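PDB 3KMI: putative membrane protein COG4129 from Clostridium difficile, which is of unknown function but may export aromatic acids across the cell membrane, the present fragment being its C-terminal domain. Local coordinates for residues L48-T59 with F74-R85. Sequence-based numbering, arbitrary orientation.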
loop_
_atom_site.group_PDB
_atom_site.type_symbol
_atom_site.label_atom_id
_atom_site.label_comp_id
_atom_site.label_asym_id
_atom_site.label_seq_id
_atom_site.Cartn_x
_atom_site.Cartn_y
_atom_site.Cartn_z
ATOM N N LEU A 48 11.681 -10.257 -11.519
ATOM C CA LEU A 48 11.594 -8.826 -11.230
ATOM C C LEU A 48 12.415 -8.461 -10.002
ATOM O O LEU A 48 13.150 -7.474 -10.040
ATOM C CB LEU A 48 10.150 -8.393 -11.049
ATOM C CG LEU A 48 9.906 -7.030 -10.368
ATOM C CD1 LEU A 48 10.266 -5.944 -11.352
ATOM C CD2 LEU A 48 8.440 -6.895 -9.968
ATOM N N ASN A 49 12.301 -9.232 -8.915
ATOM C CA ASN A 49 13.121 -8.960 -7.739
ATOM C C ASN A 49 14.614 -9.051 -8.090
ATOM O O ASN A 49 15.410 -8.229 -7.611
ATOM C CB ASN A 49 12.801 -9.932 -6.582
ATOM C CG ASN A 49 11.547 -9.527 -5.804
ATOM O OD1 ASN A 49 11.136 -8.360 -5.822
ATOM N ND2 ASN A 49 10.963 -10.479 -5.094
ATOM N N SER A 50 14.994 -10.053 -8.900
ATOM C CA SER A 50 16.428 -10.230 -9.235
ATOM C C SER A 50 16.942 -9.042 -10.091
ATOM O O SER A 50 18.090 -8.589 -9.928
ATOM C CB SER A 50 16.683 -11.560 -9.933
ATOM O OG SER A 50 16.290 -12.630 -9.112
ATOM N N LEU A 51 16.102 -8.544 -10.993
ATOM C CA LEU A 51 16.440 -7.325 -11.779
ATOM C C LEU A 51 16.483 -6.033 -10.976
ATOM O O LEU A 51 17.293 -5.097 -11.270
ATOM C CB LEU A 51 15.460 -7.128 -12.961
ATOM C CG LEU A 51 15.926 -6.051 -13.975
ATOM C CD1 LEU A 51 17.321 -6.262 -14.491
ATOM C CD2 LEU A 51 14.973 -5.915 -15.180
ATOM N N ILE A 52 15.598 -5.925 -9.990
ATOM C CA ILE A 52 15.636 -4.777 -9.097
ATOM C C ILE A 52 16.956 -4.815 -8.345
ATOM O O ILE A 52 17.642 -3.782 -8.218
ATOM C CB ILE A 52 14.455 -4.817 -8.058
ATOM C CG1 ILE A 52 13.152 -4.375 -8.741
ATOM C CG2 ILE A 52 14.821 -3.952 -6.814
ATOM C CD1 ILE A 52 11.815 -4.752 -7.957
ATOM N N ASP A 53 17.355 -6.016 -7.896
ATOM C CA ASP A 53 18.605 -6.126 -7.117
ATOM C C ASP A 53 19.842 -5.868 -7.963
ATOM O O ASP A 53 20.754 -5.189 -7.519
ATOM C CB ASP A 53 18.766 -7.502 -6.455
ATOM C CG ASP A 53 17.756 -7.738 -5.329
ATOM O OD1 ASP A 53 17.200 -6.770 -4.753
ATOM O OD2 ASP A 53 17.503 -8.917 -5.039
ATOM N N SER A 54 19.902 -6.466 -9.149
ATOM C CA SER A 54 21.062 -6.245 -9.994
ATOM C C SER A 54 21.150 -4.778 -10.446
ATOM O O SER A 54 22.254 -4.210 -10.547
ATOM C CB SER A 54 21.138 -7.237 -11.154
ATOM O OG SER A 54 19.974 -7.237 -11.950
ATOM N N SER A 55 20.007 -4.153 -10.699
ATOM C CA SER A 55 20.023 -2.788 -11.167
ATOM C C SER A 55 20.542 -1.879 -10.089
ATOM O O SER A 55 21.360 -0.998 -10.359
ATOM C CB SER A 55 18.637 -2.372 -11.653
ATOM O OG SER A 55 18.284 -3.222 -12.736
ATOM N N ILE A 56 20.110 -2.099 -8.853
ATOM C CA ILE A 56 20.562 -1.270 -7.733
ATOM C C ILE A 56 22.022 -1.530 -7.413
ATOM O O ILE A 56 22.790 -0.578 -7.208
ATOM C CB ILE A 56 19.698 -1.512 -6.483
ATOM C CG1 ILE A 56 18.348 -0.850 -6.667
ATOM C CG2 ILE A 56 20.310 -0.852 -5.253
ATOM C CD1 ILE A 56 17.323 -1.255 -5.569
ATOM N N SER A 57 22.416 -2.810 -7.425
ATOM C CA SER A 57 23.795 -3.186 -7.128
ATOM C C SER A 57 24.742 -2.569 -8.137
ATOM O O SER A 57 25.805 -2.071 -7.767
ATOM C CB SER A 57 23.986 -4.702 -7.103
ATOM O OG SER A 57 25.347 -4.996 -6.756
ATOM N N GLU A 58 24.352 -2.592 -9.406
ATOM C CA GLU A 58 25.127 -1.932 -10.451
ATOM C C GLU A 58 25.238 -0.410 -10.222
ATOM O O GLU A 58 26.304 0.170 -10.382
ATOM C CB GLU A 58 24.554 -2.239 -11.830
ATOM C CG GLU A 58 25.359 -1.590 -12.986
ATOM C CD GLU A 58 25.281 -2.375 -14.281
ATOM O OE1 GLU A 58 24.212 -2.965 -14.566
ATOM O OE2 GLU A 58 26.304 -2.428 -15.001
ATOM N N THR A 59 24.154 0.211 -9.788
ATOM C CA THR A 59 24.174 1.642 -9.538
ATOM C C THR A 59 25.131 1.964 -8.378
ATOM O O THR A 59 25.890 2.925 -8.457
ATOM C CB THR A 59 22.755 2.185 -9.275
ATOM O OG1 THR A 59 21.923 1.883 -10.408
ATOM C CG2 THR A 59 22.779 3.743 -9.024
ATOM N N PHE A 74 18.286 7.649 -11.263
ATOM C CA PHE A 74 18.169 6.226 -11.207
ATOM C C PHE A 74 17.556 5.695 -9.901
ATOM O O PHE A 74 16.564 5.002 -9.954
ATOM C CB PHE A 74 19.466 5.513 -11.515
ATOM C CG PHE A 74 19.295 4.052 -11.525
ATOM C CD1 PHE A 74 18.917 3.390 -12.696
ATOM C CD2 PHE A 74 19.405 3.331 -10.347
ATOM C CE1 PHE A 74 18.711 2.007 -12.693
ATOM C CE2 PHE A 74 19.200 1.952 -10.334
ATOM C CZ PHE A 74 18.864 1.293 -11.505
ATOM N N LEU A 75 18.159 5.998 -8.758
ATOM C CA LEU A 75 17.697 5.443 -7.476
ATOM C C LEU A 75 16.276 5.892 -7.118
ATOM O O LEU A 75 15.471 5.089 -6.585
ATOM C CB LEU A 75 18.704 5.726 -6.341
ATOM C CG LEU A 75 19.953 4.830 -6.233
ATOM C CD1 LEU A 75 20.789 5.190 -5.029
ATOM C CD2 LEU A 75 19.670 3.306 -6.192
ATOM N N GLU A 76 15.942 7.134 -7.465
ATOM C CA GLU A 76 14.579 7.611 -7.319
ATOM C C GLU A 76 13.582 6.854 -8.202
ATOM O O GLU A 76 12.439 6.615 -7.787
ATOM C CB GLU A 76 14.478 9.139 -7.505
ATOM C CG GLU A 76 15.157 9.924 -6.353
ATOM C CD GLU A 76 15.088 11.464 -6.477
ATOM O OE1 GLU A 76 14.547 11.989 -7.476
ATOM O OE2 GLU A 76 15.597 12.155 -5.559
ATOM N N HIS A 77 13.991 6.472 -9.409
ATOM C CA HIS A 77 13.125 5.677 -10.249
ATOM C C HIS A 77 12.985 4.266 -9.680
ATOM O O HIS A 77 11.902 3.671 -9.767
ATOM C CB HIS A 77 13.638 5.634 -11.704
ATOM C CG HIS A 77 12.766 4.845 -12.617
ATOM N ND1 HIS A 77 12.911 3.478 -12.788
ATOM C CD2 HIS A 77 11.701 5.212 -13.371
ATOM C CE1 HIS A 77 11.969 3.041 -13.609
ATOM N NE2 HIS A 77 11.227 4.073 -13.982
HETATM N N MSE A 78 14.070 3.739 -9.112
HETATM C CA MSE A 78 14.073 2.403 -8.513
HETATM C C MSE A 78 13.134 2.377 -7.316
HETATM O O MSE A 78 12.495 1.365 -7.050
HETATM C CB MSE A 78 15.484 2.002 -8.063
HETATM C CG MSE A 78 16.463 1.751 -9.189
HETATM SE SE MSE A 78 15.844 0.500 -10.550
HETATM C CE MSE A 78 15.094 -0.878 -9.391
ATOM N N ASP A 79 13.054 3.491 -6.591
ATOM C CA ASP A 79 12.113 3.552 -5.450
ATOM C C ASP A 79 10.655 3.371 -5.901
ATOM O O ASP A 79 9.869 2.736 -5.208
ATOM C CB ASP A 79 12.297 4.803 -4.594
ATOM C CG ASP A 79 13.567 4.770 -3.789
ATOM O OD1 ASP A 79 13.999 3.686 -3.338
ATOM O OD2 ASP A 79 14.140 5.834 -3.576
ATOM N N ILE A 80 10.297 3.938 -7.049
ATOM C CA ILE A 80 8.969 3.735 -7.635
ATOM C C ILE A 80 8.755 2.261 -8.036
ATOM O O ILE A 80 7.706 1.651 -7.746
ATOM C CB ILE A 80 8.757 4.621 -8.867
ATOM C CG1 ILE A 80 8.944 6.105 -8.504
ATOM C CG2 ILE A 80 7.389 4.376 -9.472
ATOM C CD1 ILE A 80 9.040 7.028 -9.775
ATOM N N ILE A 81 9.753 1.676 -8.671
ATOM C CA ILE A 81 9.645 0.251 -9.041
ATOM C C ILE A 81 9.504 -0.649 -7.795
ATOM O O ILE A 81 8.709 -1.597 -7.773
ATOM C CB ILE A 81 10.827 -0.176 -9.930
ATOM C CG1 ILE A 81 10.855 0.676 -11.213
ATOM C CG2 ILE A 81 10.804 -1.691 -10.242
ATOM C CD1 ILE A 81 9.683 0.401 -12.190
ATOM N N LYS A 82 10.290 -0.368 -6.771
ATOM C CA LYS A 82 10.173 -1.128 -5.520
ATOM C C LYS A 82 8.773 -0.985 -4.898
ATOM O O LYS A 82 8.195 -1.985 -4.430
ATOM C CB LYS A 82 11.235 -0.651 -4.548
ATOM C CG LYS A 82 12.592 -1.286 -4.811
ATOM C CD LYS A 82 13.682 -0.489 -4.048
ATOM C CE LYS A 82 13.463 -0.611 -2.578
ATOM N NZ LYS A 82 14.302 0.325 -1.804
ATOM N N SER A 83 8.241 0.237 -4.912
ATOM C CA SER A 83 6.851 0.520 -4.493
ATOM C C SER A 83 5.794 -0.258 -5.312
ATOM O O SER A 83 4.791 -0.748 -4.762
ATOM C CB SER A 83 6.577 2.001 -4.641
ATOM O OG SER A 83 7.112 2.716 -3.561
ATOM N N GLN A 84 6.013 -0.351 -6.621
ATOM C CA GLN A 84 5.120 -1.144 -7.508
ATOM C C GLN A 84 5.225 -2.616 -7.153
ATOM O O GLN A 84 4.220 -3.291 -7.135
ATOM C CB GLN A 84 5.463 -0.986 -8.998
ATOM C CG GLN A 84 5.336 0.475 -9.525
ATOM C CD GLN A 84 3.873 0.948 -9.516
ATOM O OE1 GLN A 84 3.229 1.001 -8.460
ATOM N NE2 GLN A 84 3.350 1.291 -10.687
ATOM N N ARG A 85 6.457 -3.107 -6.946
ATOM C CA ARG A 85 6.688 -4.514 -6.570
ATOM C C ARG A 85 5.927 -4.843 -5.258
ATOM O O ARG A 85 5.273 -5.892 -5.163
ATOM C CB ARG A 85 8.210 -4.802 -6.436
ATOM C CG ARG A 85 8.563 -6.291 -6.142
ATOM C CD ARG A 85 8.532 -6.638 -4.614
ATOM N NE ARG A 85 9.138 -5.550 -3.833
ATOM C CZ ARG A 85 10.430 -5.258 -3.805
ATOM N NH1 ARG A 85 11.332 -5.997 -4.467
ATOM N NH2 ARG A 85 10.830 -4.227 -3.074
#
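Ile52 is the chief bump of this interface: its side chain enters as a knob into the hole formed by Met78, Ile81, Lys82 and Arg85. A beta-branched residue suits the place because its two arms fill different corners. CG2, anti to the backbone N, reaches the aliphatic CG of Lys82 at 4.0 Å, whereas CG1 lies 3.9 Å from CG2 of Ile81 and carries CD1 on to Arg85. In return selenomethionine Met78, in the conformer described here, runs alongside Ile52, the two chains pointing opposite ways. Ile56, one turn further on, sets CG1 against Met78 CG and CD1 across the methylenes of Lys82, a long chain whose ammonium group still reaches a salt bridge with Asp79 of the second subunit. Ser55, being small, lets the Phe74 ring come close to the helix: its CB meets the ring edge in plane, 3.7 Å from CZ, while its OG bonds back to Leu51 O. At the other end Arg85 offers its methylenes to Leu48 CD2 and still carries its guanidinium to the partly exposed margin, where NH1 donates to Asn49 OD1 (2.7 Å, 159° at the hydrogen). The oxygen lies in the guanidinium plane, but the donor stands above the amide carbonyl plane, the two planes being 56° apart. Leu17 of helix 7-33 also packs on Met78. Segments 48-59 and 74-85 run at 163°, axes 10.7 Å apart at their closest; their helices, 41-61 and 68-95, form an antiparallel helical hairpin within this domain's all-helical bundle.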